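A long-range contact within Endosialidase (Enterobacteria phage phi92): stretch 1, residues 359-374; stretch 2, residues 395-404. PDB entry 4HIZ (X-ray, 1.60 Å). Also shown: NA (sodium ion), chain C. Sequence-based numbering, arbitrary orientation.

Stretch 1 (359-374) LYLTTRGTSTSAAGST
Stretch 2, residues 395-404: HHTNLPFAKV

Stretch 1 is a strand from Leu359 to Gly365, followed by loop; stretch 2 is irregular from His395 to Pro400 and extended from Phe401 to Val404. The two strand axes run roughly antiparallel (146°) but approach no closer than 9.2 Å, a gap filled by side chains. The backbones then converge: CA-CA distances fall from 9.2 Å for Tyr360-Lys403 to 6.1 Å for Thr362-Leu399, 4.6 Å for Arg364-Asn398 and 4.0 Å for Gly365-His395.

At the wide end, alternation along the strand turns Tyr360 and Thr362 toward stretch 2 and Leu361 and Thr363 away. Tyr360 (chi1 -62°, m; chi2 -84°) and Phe401 (chi1 64°, p; chi2 -87°) meet obliquely, with Tyr360 CB 3.6 Å from Phe401 CZ. Lys403, t through chi3 and m at chi4, brings the far end of its aliphatic chain to the hydroxyl end of the tyrosine, with Lys403 CE 3.8 Å from Tyr360 OH. Thr362 serves two chemistries in its p rotamer (59°): CG2 lies 3.8 Å from Phe401 CD1, while OG1 donates a 2.7 Å hydrogen bond to Leu399 O. Water 1 reinforces this join, donating to Thr362 OG1 (3.1 Å) and accepting from Leu399 N (3.0 Å).

Leu399 (m, t) directs CD1 to 3.5 Å from Ser373 CB. Ser373, chi1 -66° (m), donates from OG to Thr363 O at 2.7 Å, tying the returning loop to its own strand. Water 3 donates to Ser373 OG (2.8 Å) and Thr397 O (2.6 Å) and accepts from Gly365 N (3.0 Å), bridging the stretches.

Where the chains are closest, His396 N donates to Gly365 O at 2.8 Å and 172°, a nearly linear bond; His395 CA also lies 3.2 Å from Gly365 O. His396 has positive phi (78/-6). An ideal CB on Gly365 would lie 2.8 Å from Gly372 CA, a clash that glycine avoids. Arg364 is nearly fully extended (chi1-chi3 171°, 172°, 166°), carrying one guanidinium face over the His396 backbone, with NE 3.6 Å from His396 C. Water 2 links Arg364 NH2 (2.9 Å) to His396 ND1 (2.8 Å), the latter ring having chi1 -70° (m).

A type I turn, Ser367 to Ala370, places Thr368 over the His395 ring (chi1 64°, p; chi2 -76°): Thr368 CA sits 3.6 Å from the ring centroid, 3° off its normal, a CH-pi contact. Ser367, chi1 172° (t), accepts at OG from Ser369 N (3.0 Å) and also binds sodium through OG at 2.7 Å.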

# COMPACT_ATOMS: atom_id res chain seq x y z
N LEU A 359 3.12 16.43 41.33
CA LEU A 359 2.74 16.83 39.99
C LEU A 359 3.95 17.57 39.41
O LEU A 359 4.41 18.54 39.99
CB LEU A 359 1.52 17.78 40.09
CG LEU A 359 0.97 18.30 38.76
CD1 LEU A 359 0.56 17.12 37.83
CD2 LEU A 359 -0.24 19.23 39.09
N TYR A 360 4.45 17.11 38.26
CA TYR A 360 5.57 17.78 37.55
C TYR A 360 5.03 18.49 36.34
O TYR A 360 4.05 18.06 35.73
CB TYR A 360 6.58 16.70 37.09
CG TYR A 360 7.18 15.94 38.25
CD1 TYR A 360 8.28 16.46 38.95
CD2 TYR A 360 6.63 14.72 38.67
CE1 TYR A 360 8.83 15.79 40.04
CE2 TYR A 360 7.19 14.02 39.75
CZ TYR A 360 8.28 14.57 40.43
OH TYR A 360 8.82 13.89 41.50
N LEU A 361 5.65 19.63 36.01
CA LEU A 361 5.20 20.46 34.90
C LEU A 361 6.41 21.04 34.18
O LEU A 361 7.38 21.44 34.83
CB LEU A 361 4.30 21.60 35.46
CG LEU A 361 3.78 22.67 34.47
CD1 LEU A 361 2.43 23.25 34.95
CD2 LEU A 361 4.75 23.84 34.26
N THR A 362 6.38 21.05 32.85
CA THR A 362 7.38 21.84 32.11
C THR A 362 6.67 22.83 31.22
O THR A 362 5.54 22.56 30.79
CB THR A 362 8.21 20.95 31.14
OG1 THR A 362 7.33 20.31 30.21
CG2 THR A 362 9.01 19.92 31.89
N THR A 363 7.31 23.97 30.92
CA THR A 363 6.69 24.92 30.02
C THR A 363 7.47 25.01 28.73
O THR A 363 8.64 24.63 28.67
CB THR A 363 6.69 26.37 30.60
OG1 THR A 363 8.04 26.77 30.86
CG2 THR A 363 5.90 26.44 31.93
N ARG A 364 6.78 25.48 27.71
CA ARG A 364 7.41 25.95 26.48
C ARG A 364 7.74 27.44 26.61
O ARG A 364 6.87 28.24 27.00
CB ARG A 364 6.40 25.84 25.34
CG ARG A 364 6.86 26.51 24.02
CD ARG A 364 5.85 26.16 22.94
NE ARG A 364 6.02 27.00 21.77
CZ ARG A 364 5.37 26.84 20.62
NH1 ARG A 364 4.51 25.84 20.47
NH2 ARG A 364 5.61 27.66 19.61
N GLY A 365 8.97 27.82 26.27
CA GLY A 365 9.35 29.24 26.21
C GLY A 365 8.90 29.82 24.87
O GLY A 365 8.99 29.12 23.84
N THR A 366 8.45 31.08 24.84
CA THR A 366 7.93 31.60 23.59
C THR A 366 8.81 32.67 22.98
O THR A 366 8.49 33.22 21.91
CB THR A 366 6.48 32.10 23.72
OG1 THR A 366 6.43 33.14 24.71
CG2 THR A 366 5.52 30.92 24.15
N SER A 367 9.95 32.95 23.61
CA SER A 367 10.89 33.94 23.05
C SER A 367 12.34 33.50 23.14
O SER A 367 12.80 33.03 24.18
CB SER A 367 10.71 35.29 23.76
OG SER A 367 11.71 36.23 23.38
N THR A 368 13.08 33.69 22.07
CA THR A 368 14.49 33.39 22.13
C THR A 368 15.25 34.41 23.03
O THR A 368 16.36 34.13 23.49
CB THR A 368 15.11 33.40 20.72
OG1 THR A 368 16.42 32.84 20.78
CG2 THR A 368 15.22 34.88 20.21
N SER A 369 14.63 35.55 23.31
CA SER A 369 15.34 36.61 24.03
C SER A 369 14.77 36.91 25.42
O SER A 369 14.96 38.01 25.98
CB SER A 369 15.36 37.87 23.18
OG SER A 369 14.03 38.31 22.90
N ALA A 370 14.07 35.94 25.96
CA ALA A 370 13.62 36.05 27.34
C ALA A 370 13.76 34.67 27.98
O ALA A 370 13.83 33.66 27.28
CB ALA A 370 12.18 36.52 27.37
N ALA A 371 13.80 34.63 29.32
CA ALA A 371 13.91 33.37 30.06
C ALA A 371 12.86 32.39 29.53
O ALA A 371 11.69 32.75 29.31
CB ALA A 371 13.75 33.61 31.54
N GLY A 372 13.28 31.15 29.31
CA GLY A 372 12.45 30.21 28.57
C GLY A 372 11.87 29.11 29.43
O GLY A 372 11.46 29.36 30.57
N SER A 373 11.86 27.89 28.91
CA SER A 373 11.24 26.76 29.63
C SER A 373 11.67 26.64 31.08
O SER A 373 12.85 26.85 31.44
CB SER A 373 11.63 25.45 28.94
OG SER A 373 11.06 25.41 27.65
N THR A 374 10.71 26.19 31.89
CA THR A 374 10.88 25.99 33.33
C THR A 374 10.38 24.60 33.66
O THR A 374 9.41 24.13 33.06
CB THR A 374 9.99 27.00 34.09
OG1 THR A 374 10.38 28.33 33.72
CG2 THR A 374 10.11 26.88 35.61
N HIS A 395 13.24 27.54 24.04
CA HIS A 395 12.06 28.15 23.43
C HIS A 395 11.55 27.36 22.21
O HIS A 395 12.29 26.56 21.61
CB HIS A 395 12.37 29.62 23.06
CG HIS A 395 13.44 29.75 22.02
ND1 HIS A 395 14.78 29.59 22.31
CD2 HIS A 395 13.37 30.05 20.70
CE1 HIS A 395 15.49 29.76 21.21
NE2 HIS A 395 14.66 30.04 20.22
N HIS A 396 10.29 27.59 21.88
CA HIS A 396 9.60 27.12 20.67
C HIS A 396 9.17 25.68 20.71
O HIS A 396 8.49 25.21 19.77
CB HIS A 396 10.41 27.35 19.37
CG HIS A 396 10.53 28.78 18.97
ND1 HIS A 396 9.81 29.80 19.56
CD2 HIS A 396 11.28 29.35 18.00
CE1 HIS A 396 10.14 30.95 18.99
NE2 HIS A 396 11.03 30.71 18.04
N THR A 397 9.57 24.99 21.77
CA THR A 397 9.23 23.57 21.89
C THR A 397 8.51 23.30 23.20
O THR A 397 8.90 23.83 24.26
CB THR A 397 10.50 22.66 21.73
OG1 THR A 397 10.11 21.28 21.80
CG2 THR A 397 11.54 22.89 22.83
N ASN A 398 7.47 22.46 23.15
CA ASN A 398 7.02 21.86 24.41
C ASN A 398 8.07 20.84 24.86
O ASN A 398 8.90 20.40 24.05
CB ASN A 398 5.61 21.25 24.30
CG ASN A 398 5.56 20.06 23.39
OD1 ASN A 398 6.18 20.08 22.36
ND2 ASN A 398 4.81 19.04 23.73
N LEU A 399 8.02 20.46 26.13
CA LEU A 399 9.03 19.58 26.71
C LEU A 399 8.36 18.39 27.40
O LEU A 399 8.27 18.33 28.64
CB LEU A 399 9.90 20.32 27.73
CG LEU A 399 10.82 21.43 27.16
CD1 LEU A 399 11.66 22.06 28.30
CD2 LEU A 399 11.75 20.88 26.09
N PRO A 400 7.84 17.46 26.61
CA PRO A 400 7.18 16.29 27.22
C PRO A 400 8.19 15.37 27.89
O PRO A 400 9.41 15.38 27.59
CB PRO A 400 6.47 15.61 26.03
CG PRO A 400 7.44 15.91 24.88
CD PRO A 400 7.85 17.39 25.14
N PHE A 401 7.70 14.57 28.82
CA PHE A 401 8.63 13.83 29.66
C PHE A 401 7.92 12.67 30.33
O PHE A 401 6.68 12.62 30.38
CB PHE A 401 9.22 14.76 30.75
CG PHE A 401 8.20 15.27 31.73
CD1 PHE A 401 7.49 16.45 31.44
CD2 PHE A 401 7.95 14.59 32.93
CE1 PHE A 401 6.53 16.95 32.35
CE2 PHE A 401 6.98 15.11 33.84
CZ PHE A 401 6.28 16.25 33.53
N ALA A 402 8.72 11.74 30.83
CA ALA A 402 8.21 10.74 31.78
C ALA A 402 9.18 10.59 32.94
O ALA A 402 10.37 10.90 32.79
CB ALA A 402 8.08 9.36 31.05
N LYS A 403 8.70 10.09 34.08
CA LYS A 403 9.57 9.80 35.23
C LYS A 403 9.89 8.31 35.23
O LYS A 403 8.97 7.47 35.17
CB LYS A 403 8.89 10.18 36.56
CG LYS A 403 9.82 9.99 37.75
CD LYS A 403 9.18 10.65 39.00
CE LYS A 403 10.11 10.57 40.19
NZ LYS A 403 10.14 9.15 40.69
N VAL A 404 11.17 7.98 35.27
CA VAL A 404 11.59 6.58 35.34
C VAL A 404 12.57 6.51 36.50
O VAL A 404 13.64 7.10 36.44
CB VAL A 404 12.28 6.12 34.03
CG1 VAL A 404 12.69 4.65 34.14
CG2 VAL A 404 11.35 6.31 32.83
NA NA C . 10.81 38.68 24.10
O HOH W 1 6.06 21.88 27.82
O HOH W 2 7.30 29.73 20.78
O HOH W 3 10.59 25.76 24.89
O HOH W 4 12.93 40.34 24.80
O HOH W 5 8.77 39.05 25.60